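Local coordinates for aminoacyl-tRNA synthetase-interacting multifunctional protein p43 (Plasmodium vivax, PDB 6IPA) that probably binds tRNA through its C-terminal EMAP II-like domain, as part of a multifunctional protein thought to associate with aminoacyl-tRNA synthetases and to serve in tRNA import, at residues G51-V56 / Y66-N71; I58-D63 / R110-H115; R78-G83 / G116-G121; L94-L99 / I127-P132; N103-S108 / L157-E162. All blocks are in the same frame, centred on the assembly; numbering follows the deposited sequence.

Interaction 1: G51-V56 / Y66-N71; sequences GYVEEV and YCLKIN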
# COMPACT_ATOMS: atom_id res chain seq x y z
N GLY A 51 -3.20 1.59 7.32
CA GLY A 51 -4.29 2.53 7.52
C GLY A 51 -5.67 1.87 7.50
O GLY A 51 -5.85 0.76 7.02
N TYR A 52 -6.63 2.59 8.05
CA TYR A 52 -8.05 2.21 8.04
C TYR A 52 -8.73 3.06 7.02
O TYR A 52 -8.69 4.30 7.12
CB TYR A 52 -8.68 2.55 9.38
CG TYR A 52 -10.10 2.09 9.55
CD1 TYR A 52 -10.45 0.76 9.36
CD2 TYR A 52 -11.10 2.98 9.95
CE1 TYR A 52 -11.75 0.33 9.53
CE2 TYR A 52 -12.39 2.55 10.16
CZ TYR A 52 -12.71 1.22 9.94
OH TYR A 52 -13.99 0.76 10.08
N VAL A 53 -9.36 2.42 6.03
CA VAL A 53 -10.11 3.14 5.00
C VAL A 53 -11.43 3.69 5.59
O VAL A 53 -12.38 2.95 5.82
CB VAL A 53 -10.44 2.20 3.81
CG1 VAL A 53 -11.24 2.95 2.78
CG2 VAL A 53 -9.15 1.62 3.20
N GLU A 54 -11.47 4.99 5.87
CA GLU A 54 -12.70 5.61 6.37
C GLU A 54 -13.83 5.74 5.35
O GLU A 54 -14.98 5.51 5.70
CB GLU A 54 -12.36 6.98 6.90
CG GLU A 54 -11.59 6.88 8.20
CD GLU A 54 -11.40 8.21 8.84
OE1 GLU A 54 -11.66 9.22 8.15
OE2 GLU A 54 -10.94 8.24 10.01
N GLU A 55 -13.51 6.14 4.12
CA GLU A 55 -14.49 6.49 3.07
C GLU A 55 -14.03 6.09 1.67
O GLU A 55 -12.86 6.30 1.33
CB GLU A 55 -14.77 7.99 3.01
CG GLU A 55 -15.82 8.51 3.97
CD GLU A 55 -16.11 10.00 3.77
OE1 GLU A 55 -16.58 10.42 2.67
OE2 GLU A 55 -15.84 10.76 4.73
N VAL A 56 -14.96 5.55 0.88
CA VAL A 56 -14.78 5.37 -0.55
C VAL A 56 -15.73 6.30 -1.28
O VAL A 56 -16.92 6.33 -1.00
CB VAL A 56 -15.13 3.94 -0.98
CG1 VAL A 56 -14.70 3.70 -2.41
CG2 VAL A 56 -14.46 2.97 -0.05
N TYR A 66 -11.20 5.44 -7.56
CA TYR A 66 -11.89 5.80 -6.31
C TYR A 66 -11.04 6.85 -5.60
O TYR A 66 -9.83 6.86 -5.75
CB TYR A 66 -12.06 4.58 -5.40
CG TYR A 66 -13.15 3.60 -5.79
CD1 TYR A 66 -14.49 4.00 -5.91
CD2 TYR A 66 -12.84 2.26 -5.98
CE1 TYR A 66 -15.48 3.08 -6.24
CE2 TYR A 66 -13.81 1.33 -6.30
CZ TYR A 66 -15.13 1.74 -6.44
OH TYR A 66 -16.06 0.77 -6.78
N CYS A 67 -11.70 7.74 -4.86
CA CYS A 67 -11.06 8.69 -3.93
C CYS A 67 -11.23 8.18 -2.50
O CYS A 67 -12.34 8.25 -1.97
CB CYS A 67 -11.74 10.05 -4.03
SG CYS A 67 -11.19 11.09 -5.40
N LEU A 68 -10.13 7.72 -1.88
CA LEU A 68 -10.17 7.13 -0.53
C LEU A 68 -9.74 8.05 0.54
O LEU A 68 -8.88 8.88 0.34
CB LEU A 68 -9.28 5.89 -0.40
CG LEU A 68 -9.83 4.66 -1.10
CD1 LEU A 68 -10.02 4.90 -2.61
CD2 LEU A 68 -8.91 3.48 -0.79
N LYS A 69 -10.32 7.88 1.72
CA LYS A 69 -9.92 8.62 2.91
C LYS A 69 -9.38 7.57 3.88
O LYS A 69 -10.09 6.64 4.24
CB LYS A 69 -11.08 9.43 3.50
CG LYS A 69 -11.47 10.61 2.63
CD LYS A 69 -12.58 11.44 3.26
CE LYS A 69 -13.12 12.52 2.32
NZ LYS A 69 -12.10 13.60 2.18
N ILE A 70 -8.12 7.69 4.25
CA ILE A 70 -7.49 6.61 4.96
C ILE A 70 -6.73 7.14 6.18
O ILE A 70 -5.93 8.04 6.07
CB ILE A 70 -6.57 5.80 4.04
CG1 ILE A 70 -7.23 5.53 2.67
CG2 ILE A 70 -6.28 4.49 4.72
CD1 ILE A 70 -6.51 4.46 1.87
N ASN A 71 -7.09 6.64 7.34
CA ASN A 71 -6.47 7.04 8.61
C ASN A 71 -5.21 6.22 8.75
O ASN A 71 -5.28 4.97 8.83
CB ASN A 71 -7.42 6.71 9.75
CG ASN A 71 -6.78 6.82 11.08
OD1 ASN A 71 -5.58 7.13 11.21
ND2 ASN A 71 -7.55 6.52 12.10
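Val53 and Val56 lie against Ile70, Leu68 and Tyr66 on one face of an antiparallel beta hairpin, strands 48-58 and 66-71 of the OB-type tRNA-binding domain. Val56 CG1 is the bump seated on one face of the Tyr66 ring, a CH-pi contact: it stands 3.9 Å from the ring centroid, offset toward the rim on the CD1 side. Val53 nestles beside Ile70, its CG2 touching Ile70 CD1 at 4.1 Å, while Ile70 CG2 fills the dip beside the carbonyl of Tyr52. Val98 of strand 97-101 packs on both Val53 and Ile70 and so continues this apolar face. A classic beta bulge breaks the register: Glu54 and Glu55 both face Lys69. On the face opposite Val53 and Val56, Lys69 lies alongside Glu55, aliphatic part against carboxylate, before its amine reaches Asp79 in a salt bridge. Inside the bulge, Lys69 O takes a 2.7 Å bond from Glu54 N and a weak one, 3.5 Å, from Glu55 N.

Interaction 2: I58-D63 / R110-H115; sequences IHPDAD and RGRKSH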
# COMPACT_ATOMS: atom_id res chain seq x y z
N ILE A 58 -16.24 8.04 -5.51
CA ILE A 58 -15.81 7.93 -6.92
C ILE A 58 -15.29 9.29 -7.32
O ILE A 58 -15.62 10.29 -6.70
CB ILE A 58 -16.93 7.40 -7.87
CG1 ILE A 58 -17.09 5.90 -7.70
CG2 ILE A 58 -16.65 7.65 -9.36
CD1 ILE A 58 -18.44 5.35 -8.12
N HIS A 59 -14.42 9.31 -8.33
CA HIS A 59 -13.71 10.52 -8.74
C HIS A 59 -14.55 11.16 -9.84
O HIS A 59 -14.88 10.47 -10.82
CB HIS A 59 -12.29 10.11 -9.21
CG HIS A 59 -11.31 11.24 -9.34
ND1 HIS A 59 -11.62 12.44 -9.95
CD2 HIS A 59 -10.00 11.33 -8.99
CE1 HIS A 59 -10.55 13.22 -9.94
NE2 HIS A 59 -9.56 12.58 -9.36
N PRO A 60 -14.95 12.45 -9.68
CA PRO A 60 -15.78 13.07 -10.71
C PRO A 60 -15.18 12.97 -12.10
O PRO A 60 -15.84 12.47 -13.00
CB PRO A 60 -15.88 14.54 -10.27
CG PRO A 60 -15.74 14.48 -8.79
CD PRO A 60 -14.80 13.33 -8.51
N ASP A 61 -13.93 13.44 -12.25
CA ASP A 61 -13.26 13.50 -13.55
C ASP A 61 -12.36 12.32 -13.88
O ASP A 61 -11.83 12.23 -14.98
CB ASP A 61 -12.43 14.77 -13.60
CG ASP A 61 -13.23 16.00 -13.21
OD1 ASP A 61 -14.44 16.05 -13.51
OD2 ASP A 61 -12.65 16.92 -12.59
N ALA A 62 -12.14 11.41 -12.95
CA ALA A 62 -11.41 10.21 -13.26
C ALA A 62 -12.40 9.08 -13.26
O ALA A 62 -13.00 8.74 -12.23
CB ALA A 62 -10.28 9.98 -12.28
N ASP A 63 -12.60 8.52 -14.44
CA ASP A 63 -13.45 7.37 -14.66
C ASP A 63 -13.07 6.17 -13.74
O ASP A 63 -13.95 5.62 -13.07
CB ASP A 63 -13.33 6.98 -16.14
CG ASP A 63 -14.47 6.12 -16.62
OD1 ASP A 63 -14.33 4.88 -16.53
OD2 ASP A 63 -15.48 6.67 -17.10
N ARG A 110 -6.35 15.14 -11.49
CA ARG A 110 -7.66 15.57 -11.95
C ARG A 110 -8.47 16.31 -10.94
O ARG A 110 -9.57 15.99 -10.71
CB ARG A 110 -8.43 14.45 -12.61
CG ARG A 110 -7.90 14.09 -13.99
CD ARG A 110 -8.87 13.12 -14.64
NE ARG A 110 -8.62 12.61 -15.99
CZ ARG A 110 -8.10 11.42 -16.28
NH1 ARG A 110 -7.66 10.62 -15.33
NH2 ARG A 110 -7.98 11.04 -17.51
N GLY A 111 -7.86 17.25 -10.28
CA GLY A 111 -8.51 18.06 -9.31
C GLY A 111 -8.41 17.43 -7.97
O GLY A 111 -8.43 18.10 -6.98
N ARG A 112 -8.09 16.15 -7.93
CA ARG A 112 -8.00 15.46 -6.65
C ARG A 112 -6.63 15.11 -6.07
O ARG A 112 -5.85 14.45 -6.70
CB ARG A 112 -8.83 14.20 -6.69
CG ARG A 112 -10.30 14.48 -6.86
CD ARG A 112 -10.88 15.35 -5.77
NE ARG A 112 -12.26 15.63 -6.08
CZ ARG A 112 -13.30 15.02 -5.53
NH1 ARG A 112 -13.12 14.10 -4.60
NH2 ARG A 112 -14.51 15.36 -5.89
N LYS A 113 -6.40 15.53 -4.83
CA LYS A 113 -5.13 15.25 -4.15
C LYS A 113 -5.05 13.78 -3.79
O LYS A 113 -6.06 13.17 -3.48
CB LYS A 113 -4.97 16.09 -2.87
CG LYS A 113 -4.98 17.62 -3.06
CD LYS A 113 -3.81 18.13 -3.88
CE LYS A 113 -3.75 19.65 -3.93
NZ LYS A 113 -4.65 20.18 -4.99
N SER A 114 -3.83 13.25 -3.86
CA SER A 114 -3.52 11.85 -3.55
C SER A 114 -2.11 11.71 -2.88
O SER A 114 -1.09 11.91 -3.52
CB SER A 114 -3.55 11.05 -4.83
OG SER A 114 -3.31 9.70 -4.55
N HIS A 115 -2.06 11.35 -1.61
CA HIS A 115 -0.82 11.32 -0.84
C HIS A 115 -0.54 9.94 -0.28
O HIS A 115 -0.98 9.62 0.81
CB HIS A 115 -0.92 12.33 0.31
CG HIS A 115 0.33 12.45 1.10
ND1 HIS A 115 0.35 12.97 2.39
CD2 HIS A 115 1.61 12.11 0.81
CE1 HIS A 115 1.58 12.96 2.84
NE2 HIS A 115 2.36 12.43 1.91
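The flat imidazole of His59 lies between Arg112 on one face and Ala62 CB, from its own segment, on the other. Arg112 CG sits 3.5 Å from the ring centroid and 28° off its normal, a CH-pi contact displaced toward the NE2–CE1 rim. The two side chains slide past each other in opposite directions, with ring and guanidinium planes 26° apart. A bend at chi2 (-58°) turns Arg112 CD away from an extended course, and farther out the guanidinium offers one face to Pro60 CD; Arg112 NH2 is 3.3 Å from Pro60 CG. At the imidazole edge, near the ring plane, His59 CE1 approaches Arg110 O at 3.0 Å. The extended Arg110 chain runs by the backbone of the 58-63 loop, bringing its CD to 3.1 Å from Asp61 O. Thus the loop between strands 48-58 and 66-71 of the OB-type domain packs on the turn linking strands 107-109 and 112-114. His59 NE2 bonds to Leu109 O just ahead of the turn. NE2 as donor leaves ND1 to accept a weak bond from Asp61 N; with no hydrogen bond between the two segments, the contact rests on CH-pi and van der Waals forces.

Interaction 3: R78-G83 / G116-G121; sequences RDICSG and GMVLCG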
# COMPACT_ATOMS: atom_id res chain seq x y z
N ARG A 78 -5.72 10.76 5.50
CA ARG A 78 -5.21 11.20 4.21
C ARG A 78 -6.20 10.93 3.11
O ARG A 78 -7.07 10.11 3.26
CB ARG A 78 -3.92 10.46 3.83
CG ARG A 78 -2.64 10.93 4.49
CD ARG A 78 -1.42 10.27 3.80
NE ARG A 78 -0.21 10.40 4.62
CZ ARG A 78 1.03 10.02 4.26
NH1 ARG A 78 1.30 9.48 3.08
NH2 ARG A 78 2.02 10.19 5.12
N ASP A 79 -6.01 11.63 2.00
CA ASP A 79 -6.74 11.46 0.76
C ASP A 79 -5.82 10.72 -0.18
O ASP A 79 -4.76 11.23 -0.53
CB ASP A 79 -7.08 12.82 0.15
CG ASP A 79 -8.20 13.55 0.91
OD1 ASP A 79 -9.33 12.98 1.05
OD2 ASP A 79 -7.96 14.71 1.35
N ILE A 80 -6.22 9.53 -0.58
CA ILE A 80 -5.45 8.70 -1.49
C ILE A 80 -6.40 8.25 -2.61
O ILE A 80 -7.46 7.67 -2.34
CB ILE A 80 -4.88 7.45 -0.75
CG1 ILE A 80 -3.76 7.83 0.24
CG2 ILE A 80 -4.32 6.41 -1.71
CD1 ILE A 80 -3.43 6.76 1.28
N CYS A 81 -6.01 8.48 -3.87
CA CYS A 81 -6.68 7.84 -5.03
C CYS A 81 -6.27 6.35 -5.27
O CYS A 81 -5.17 5.93 -4.90
CB CYS A 81 -6.44 8.66 -6.30
SG CYS A 81 -7.34 10.24 -6.36
N SER A 82 -7.16 5.58 -5.89
CA SER A 82 -6.85 4.21 -6.29
C SER A 82 -7.57 3.84 -7.58
O SER A 82 -8.75 4.17 -7.78
CB SER A 82 -7.26 3.23 -5.20
OG SER A 82 -6.81 1.93 -5.51
N GLY A 83 -6.85 3.10 -8.43
CA GLY A 83 -7.36 2.66 -9.71
C GLY A 83 -7.98 1.30 -9.62
O GLY A 83 -7.71 0.44 -10.45
N GLY A 116 0.20 9.13 -1.03
CA GLY A 116 0.48 7.73 -0.70
C GLY A 116 -0.20 6.80 -1.72
O GLY A 116 -0.71 7.27 -2.73
N MET A 117 -0.20 5.49 -1.50
CA MET A 117 -0.95 4.57 -2.37
C MET A 117 -1.20 3.24 -1.64
O MET A 117 -0.46 2.86 -0.76
CB MET A 117 -0.26 4.35 -3.73
CG MET A 117 0.67 3.14 -3.80
SD MET A 117 1.82 3.02 -5.20
CE MET A 117 0.68 2.68 -6.55
N VAL A 118 -2.24 2.53 -2.04
CA VAL A 118 -2.69 1.34 -1.35
C VAL A 118 -2.15 0.15 -2.10
O VAL A 118 -2.14 0.17 -3.34
CB VAL A 118 -4.23 1.27 -1.22
CG1 VAL A 118 -4.64 -0.05 -0.62
CG2 VAL A 118 -4.74 2.44 -0.39
N LEU A 119 -1.66 -0.85 -1.35
CA LEU A 119 -0.84 -1.89 -1.96
C LEU A 119 -1.71 -3.10 -2.24
O LEU A 119 -2.58 -3.40 -1.41
CB LEU A 119 0.36 -2.27 -1.07
CG LEU A 119 1.55 -1.37 -0.66
CD1 LEU A 119 2.54 -1.94 0.34
CD2 LEU A 119 2.31 -0.94 -1.87
N CYS A 120 -1.47 -3.78 -3.37
CA CYS A 120 -2.29 -4.92 -3.82
C CYS A 120 -1.51 -6.03 -4.48
O CYS A 120 -0.44 -5.83 -5.04
CB CYS A 120 -3.30 -4.51 -4.90
SG CYS A 120 -4.37 -3.13 -4.55
N GLY A 121 -2.12 -7.20 -4.45
CA GLY A 121 -1.66 -8.35 -5.20
C GLY A 121 -2.42 -8.43 -6.50
O GLY A 121 -3.62 -8.07 -6.58
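Ile80 reaches from strand 78-82 to the backbone of Gly116 and Met117 and on to Val118. Its CG2 branch does most of the touching: it lies 3.8 Å from Gly116 O, 3.9 Å from Met117 CA and 4.2 Å from Val118 CG2. The CG1 branch approaches Gly116 C, also at 4.2 Å. With CG2 anti to its backbone N, Ile80 directs this methyl at the 116-118 backbone. Arg78, two residues back on the same strand, brings the edge of its guanidinium to the glycine, NH1 lying 4.2 Å from Gly116 CA. The backbone angles of Gly116, phi 113° and psi -172°, suit glycine, and with no side chain it lets Ile80 and the Arg78 guanidinium come up to its backbone.

In the next shell, Arg78 is fixed by Ala102 O and His115 O at NH1 and by a salt bridge from NH2 to Glu74. Ile70 packs against both Ile80 and Val118, while Val98 adds a further apolar wall behind Val118. The contact thus joins an edge strand of the four-stranded sheet to the chain leading into strand 120-123, within the interior of the OB-type domain. No hydrogen bond crosses between the two segments: hydrocarbon packing carries the contact, while NH1 and NH2 of Arg78 are engaged by two carbonyls and a carboxylate, and the arginine's charge is probably balanced by Glu74 beside it.

Interaction 4: L94-L99 / I127-P132; sequences LHKYVL and IELLAP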
# COMPACT_ATOMS: atom_id res chain seq x y z
N LEU A 94 -14.20 -0.37 1.77
CA LEU A 94 -14.63 0.46 2.87
C LEU A 94 -14.29 -0.21 4.19
O LEU A 94 -14.40 -1.42 4.35
CB LEU A 94 -16.15 0.78 2.79
CG LEU A 94 -16.66 1.84 3.77
CD1 LEU A 94 -16.11 3.22 3.44
CD2 LEU A 94 -18.17 1.93 3.81
N HIS A 95 -13.83 0.56 5.16
CA HIS A 95 -13.62 0.01 6.49
C HIS A 95 -12.66 -1.19 6.55
O HIS A 95 -12.65 -1.95 7.49
CB HIS A 95 -14.97 -0.30 7.15
CG HIS A 95 -15.72 0.95 7.51
ND1 HIS A 95 -17.08 0.96 7.79
CD2 HIS A 95 -15.30 2.24 7.61
CE1 HIS A 95 -17.45 2.20 8.05
NE2 HIS A 95 -16.40 2.99 7.96
N LYS A 96 -11.80 -1.30 5.55
CA LYS A 96 -10.66 -2.23 5.60
C LYS A 96 -9.42 -1.53 6.19
O LYS A 96 -9.28 -0.29 6.15
CB LYS A 96 -10.30 -2.76 4.21
CG LYS A 96 -11.39 -3.56 3.54
CD LYS A 96 -11.75 -4.82 4.28
CE LYS A 96 -12.99 -5.44 3.65
NZ LYS A 96 -12.82 -5.70 2.18
N TYR A 97 -8.55 -2.38 6.72
CA TYR A 97 -7.20 -2.03 7.17
C TYR A 97 -6.31 -2.33 5.98
O TYR A 97 -6.26 -3.47 5.51
CB TYR A 97 -6.79 -2.86 8.43
CG TYR A 97 -7.39 -2.30 9.72
CD1 TYR A 97 -6.74 -1.32 10.44
CD2 TYR A 97 -8.61 -2.74 10.19
CE1 TYR A 97 -7.29 -0.79 11.61
CE2 TYR A 97 -9.18 -2.23 11.33
CZ TYR A 97 -8.52 -1.25 12.04
OH TYR A 97 -9.08 -0.75 13.19
N VAL A 98 -5.62 -1.31 5.46
CA VAL A 98 -4.85 -1.52 4.24
C VAL A 98 -3.41 -1.16 4.52
O VAL A 98 -3.10 -0.65 5.62
CB VAL A 98 -5.42 -0.72 3.06
CG1 VAL A 98 -6.80 -1.24 2.74
CG2 VAL A 98 -5.49 0.76 3.39
N LEU A 99 -2.54 -1.49 3.54
CA LEU A 99 -1.12 -1.14 3.59
C LEU A 99 -0.81 0.02 2.70
O LEU A 99 -0.88 -0.09 1.48
CB LEU A 99 -0.27 -2.32 3.17
CG LEU A 99 -0.39 -3.53 4.12
CD1 LEU A 99 0.90 -4.37 4.04
CD2 LEU A 99 -0.68 -3.18 5.57
N ILE A 127 -7.24 -8.59 -8.98
CA ILE A 127 -6.40 -7.78 -8.09
C ILE A 127 -7.05 -7.76 -6.71
O ILE A 127 -8.23 -7.52 -6.61
CB ILE A 127 -6.15 -6.36 -8.66
CG1 ILE A 127 -5.15 -5.55 -7.79
CG2 ILE A 127 -7.46 -5.60 -8.84
CD1 ILE A 127 -4.92 -4.13 -8.29
N GLU A 128 -6.30 -8.07 -5.65
CA GLU A 128 -6.82 -8.01 -4.29
C GLU A 128 -5.93 -7.14 -3.41
O GLU A 128 -4.74 -6.96 -3.71
CB GLU A 128 -6.93 -9.39 -3.65
CG GLU A 128 -7.73 -10.44 -4.41
CD GLU A 128 -9.24 -10.13 -4.51
OE1 GLU A 128 -9.82 -9.52 -3.57
OE2 GLU A 128 -9.85 -10.53 -5.54
N LEU A 129 -6.50 -6.60 -2.34
CA LEU A 129 -5.73 -5.82 -1.40
C LEU A 129 -4.81 -6.73 -0.59
O LEU A 129 -5.15 -7.89 -0.33
CB LEU A 129 -6.65 -5.17 -0.38
CG LEU A 129 -7.67 -4.17 -0.77
CD1 LEU A 129 -8.48 -3.91 0.47
CD2 LEU A 129 -7.03 -2.90 -1.19
N LEU A 130 -3.68 -6.19 -0.15
CA LEU A 130 -2.84 -6.88 0.88
C LEU A 130 -3.52 -6.58 2.17
O LEU A 130 -4.08 -5.51 2.32
CB LEU A 130 -1.39 -6.36 0.88
CG LEU A 130 -0.66 -6.44 -0.47
CD1 LEU A 130 0.74 -5.88 -0.36
CD2 LEU A 130 -0.65 -7.88 -1.05
N ALA A 131 -3.55 -7.54 3.07
CA ALA A 131 -4.29 -7.40 4.30
C ALA A 131 -3.42 -7.73 5.53
O ALA A 131 -2.71 -8.76 5.54
CB ALA A 131 -5.53 -8.31 4.28
N PRO A 132 -3.47 -6.85 6.56
CA PRO A 132 -2.86 -7.14 7.86
C PRO A 132 -3.79 -7.96 8.64
O PRO A 132 -4.94 -7.71 8.56
CB PRO A 132 -2.79 -5.78 8.56
CG PRO A 132 -3.82 -4.95 7.87
CD PRO A 132 -3.81 -5.43 6.44
O HOH W 1 -6.86 -4.82 3.05
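Strand 97-101, the last strand across the four-stranded OB-type sheet and bonded on to the 116-121 chain, meets the end of strand 126-129 and its following loop where Tyr97, Val98 and Leu99 touch Pro132, Leu129 and Leu130. The local chain directions are 86° apart, measured between CA atoms 96 to 99 and 129 to 132, so the segments pass nearly perpendicularly. The Pro132 ring meets Tyr97 at two points: its CG is 3.7 Å from Tyr97 CB, and its CD is 3.3 Å from Tyr97 O. Leu99 slides past the proline in the opposite direction, with its CD2 4.0 Å from Pro132 CD. Its other methyl, CD1, reaches Leu130 CB at 4.4 Å.

On the neighbouring part of the contact, Val98 and Leu129 cross obliquely, and their touching branches are Val98 CG1 and Leu129 CD1, 3.9 Å apart. Val98 CG1 is anti to the carbonyl carbon (chi1 -65°), which places CG2 in the crowded position between backbone N and carbonyl carbon. Here the OB-type sheet joins the larger curled sheet that contains strand 126-129, and Trp187 of strand 185-189 covers both Leu99 and Leu130. No direct hydrogen bond links the two segments. A water bridges them instead, donating to Tyr97 O at 2.9 Å and to Leu130 O at 3.0 Å.

Interaction 5: N103-S108 / L157-E162; sequences NLKEKS and LSFDKE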
# COMPACT_ATOMS: atom_id res chain seq x y z
N ASN A 103 5.32 7.34 1.98
CA ASN A 103 6.36 8.35 1.72
C ASN A 103 6.57 8.79 0.29
O ASN A 103 7.53 9.53 -0.01
CB ASN A 103 7.69 7.97 2.36
CG ASN A 103 8.34 6.72 1.77
OD1 ASN A 103 7.69 5.81 1.24
ND2 ASN A 103 9.66 6.68 1.88
N LEU A 104 5.67 8.37 -0.58
CA LEU A 104 5.52 9.01 -1.86
C LEU A 104 5.09 10.42 -1.54
O LEU A 104 4.47 10.64 -0.49
CB LEU A 104 4.43 8.32 -2.62
CG LEU A 104 4.66 6.87 -3.00
CD1 LEU A 104 3.35 6.24 -3.44
CD2 LEU A 104 5.63 6.81 -4.17
N LYS A 105 5.36 11.36 -2.45
CA LYS A 105 4.92 12.76 -2.29
C LYS A 105 3.50 12.95 -2.78
O LYS A 105 3.06 12.28 -3.72
CB LYS A 105 5.82 13.75 -3.07
CG LYS A 105 7.25 13.88 -2.57
CD LYS A 105 7.80 15.31 -2.59
CE LYS A 105 9.28 15.35 -2.95
NZ LYS A 105 9.48 15.17 -4.42
N GLU A 106 2.79 13.88 -2.12
CA GLU A 106 1.46 14.32 -2.53
C GLU A 106 1.52 14.72 -4.00
O GLU A 106 2.47 15.39 -4.45
CB GLU A 106 0.98 15.53 -1.70
CG GLU A 106 -0.47 15.95 -2.04
CD GLU A 106 -1.19 16.77 -0.95
OE1 GLU A 106 -0.80 17.93 -0.66
OE2 GLU A 106 -2.19 16.26 -0.40
N LYS A 107 0.50 14.28 -4.74
CA LYS A 107 0.27 14.62 -6.15
C LYS A 107 -1.17 15.17 -6.33
O LYS A 107 -1.98 15.07 -5.41
CB LYS A 107 0.47 13.37 -7.00
CG LYS A 107 1.91 13.12 -7.34
CD LYS A 107 2.03 11.95 -8.28
CE LYS A 107 2.09 10.65 -7.51
NZ LYS A 107 2.30 9.51 -8.45
N SER A 108 -1.47 15.77 -7.47
CA SER A 108 -2.82 16.28 -7.68
C SER A 108 -3.35 15.73 -8.95
O SER A 108 -3.10 16.27 -9.97
CB SER A 108 -2.80 17.81 -7.77
OG SER A 108 -4.06 18.42 -7.57
N LEU A 157 10.14 10.18 -1.08
CA LEU A 157 10.60 9.53 -2.27
C LEU A 157 10.49 10.47 -3.42
O LEU A 157 9.70 11.38 -3.41
CB LEU A 157 9.79 8.30 -2.55
CG LEU A 157 9.79 7.23 -1.46
CD1 LEU A 157 8.76 6.16 -1.80
CD2 LEU A 157 11.15 6.58 -1.27
N SER A 158 11.32 10.25 -4.42
CA SER A 158 11.41 11.08 -5.64
C SER A 158 10.10 11.17 -6.44
O SER A 158 9.23 10.33 -6.29
CB SER A 158 12.56 10.50 -6.51
OG SER A 158 12.67 11.06 -7.82
N PHE A 159 9.97 12.20 -7.28
CA PHE A 159 8.88 12.27 -8.24
C PHE A 159 9.24 11.48 -9.50
O PHE A 159 8.37 10.93 -10.18
CB PHE A 159 8.59 13.72 -8.64
CG PHE A 159 7.72 14.48 -7.68
CD1 PHE A 159 6.48 14.00 -7.31
CD2 PHE A 159 8.12 15.72 -7.21
CE1 PHE A 159 5.68 14.73 -6.44
CE2 PHE A 159 7.33 16.46 -6.34
CZ PHE A 159 6.10 15.96 -5.95
N ASP A 160 10.52 11.47 -9.84
CA ASP A 160 11.04 10.69 -10.97
C ASP A 160 10.99 9.20 -10.64
O ASP A 160 11.74 8.73 -9.78
CB ASP A 160 12.51 11.10 -11.26
CG ASP A 160 13.05 10.50 -12.57
OD1 ASP A 160 12.23 10.12 -13.44
OD2 ASP A 160 14.29 10.43 -12.75
N LYS A 161 10.15 8.46 -11.35
CA LYS A 161 9.98 7.02 -11.14
C LYS A 161 11.32 6.34 -11.06
O LYS A 161 11.59 5.55 -10.16
CB LYS A 161 9.25 6.37 -12.30
CG LYS A 161 7.83 6.85 -12.62
CD LYS A 161 7.26 6.05 -13.81
CE LYS A 161 8.18 6.10 -15.04
NZ LYS A 161 7.69 5.43 -16.27
N GLU A 162 12.16 6.66 -12.04
CA GLU A 162 13.49 6.05 -12.18
C GLU A 162 14.41 6.28 -10.98
O GLU A 162 15.35 5.51 -10.78
CB GLU A 162 14.19 6.56 -13.46
CG GLU A 162 13.54 6.08 -14.76
CD GLU A 162 14.16 6.70 -16.00
OE1 GLU A 162 15.40 6.69 -16.15
OE2 GLU A 162 13.39 7.20 -16.84
O HOH W 2 7.09 10.32 -4.33
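Leu157 N donates a hydrogen bond to Asn103 O, 2.9 Å long with an N-H...O angle of 162°, tying the loop before helix 165-169 to the chain entering strand 107-109. The contact thereby joins the OB-type tRNA-binding domain to a later part of the EMAP II-like fold. A second polar link runs through a water that accepts from Lys105 N and donates to Ser158 O at 2.9 Å.

The van der Waals contacts centre on Leu157. Its isobutyl group lies across the Asn103 amide, CD1 lying 3.2 Å from Asn103 OD1 and CD2 3.5 Å from Asn103 ND2. The amide takes up this position because Asn103 CG stands between the backbone N and carbonyl carbon (chi1 66°), and ND2 is tied by hydrogen bonds to Asp154 O and Arg45 O. Leu157 CD1 also meets Leu104 CD2 at 4.0 Å, the apolar pair of the group.

The third kind of interaction is cation-pi. Lys105 crosses Phe159 at about a right angle, and bends at chi2, chi3 and chi4 lead its chain past the ring, with Lys105 CB close to Phe159 CE1 and CZ. The amine stands over one face, NZ lying 3.5 Å from the ring centroid and 31° off the normal. At the edge of the same ring, in its plane, Glu106 O lies 3.8 Å from Phe159 CE1.

From the N terminus, interaction 1 closes first, a hairpin whose strand 66-71 then pairs with strand 78-82 of interaction 3, which runs from 78-83 to 116-121. Interaction 2 crosses both: it starts in the hairpin's connecting loop at 58-63 and closes only at 110-115. Interaction 4, from 94-99 to 127-132, crosses interactions 2 and 3; its first segment borders strand 48-58 and its second pairs with strand 120-123. Interaction 5 opens at 103-108 and closes last, at 157-162, crossing interactions 2, 3 and 4. None nests; all are in series or cross. Interactions 1 to 4 lie within the OB-type region, whereas interaction 5 joins it to the later chain.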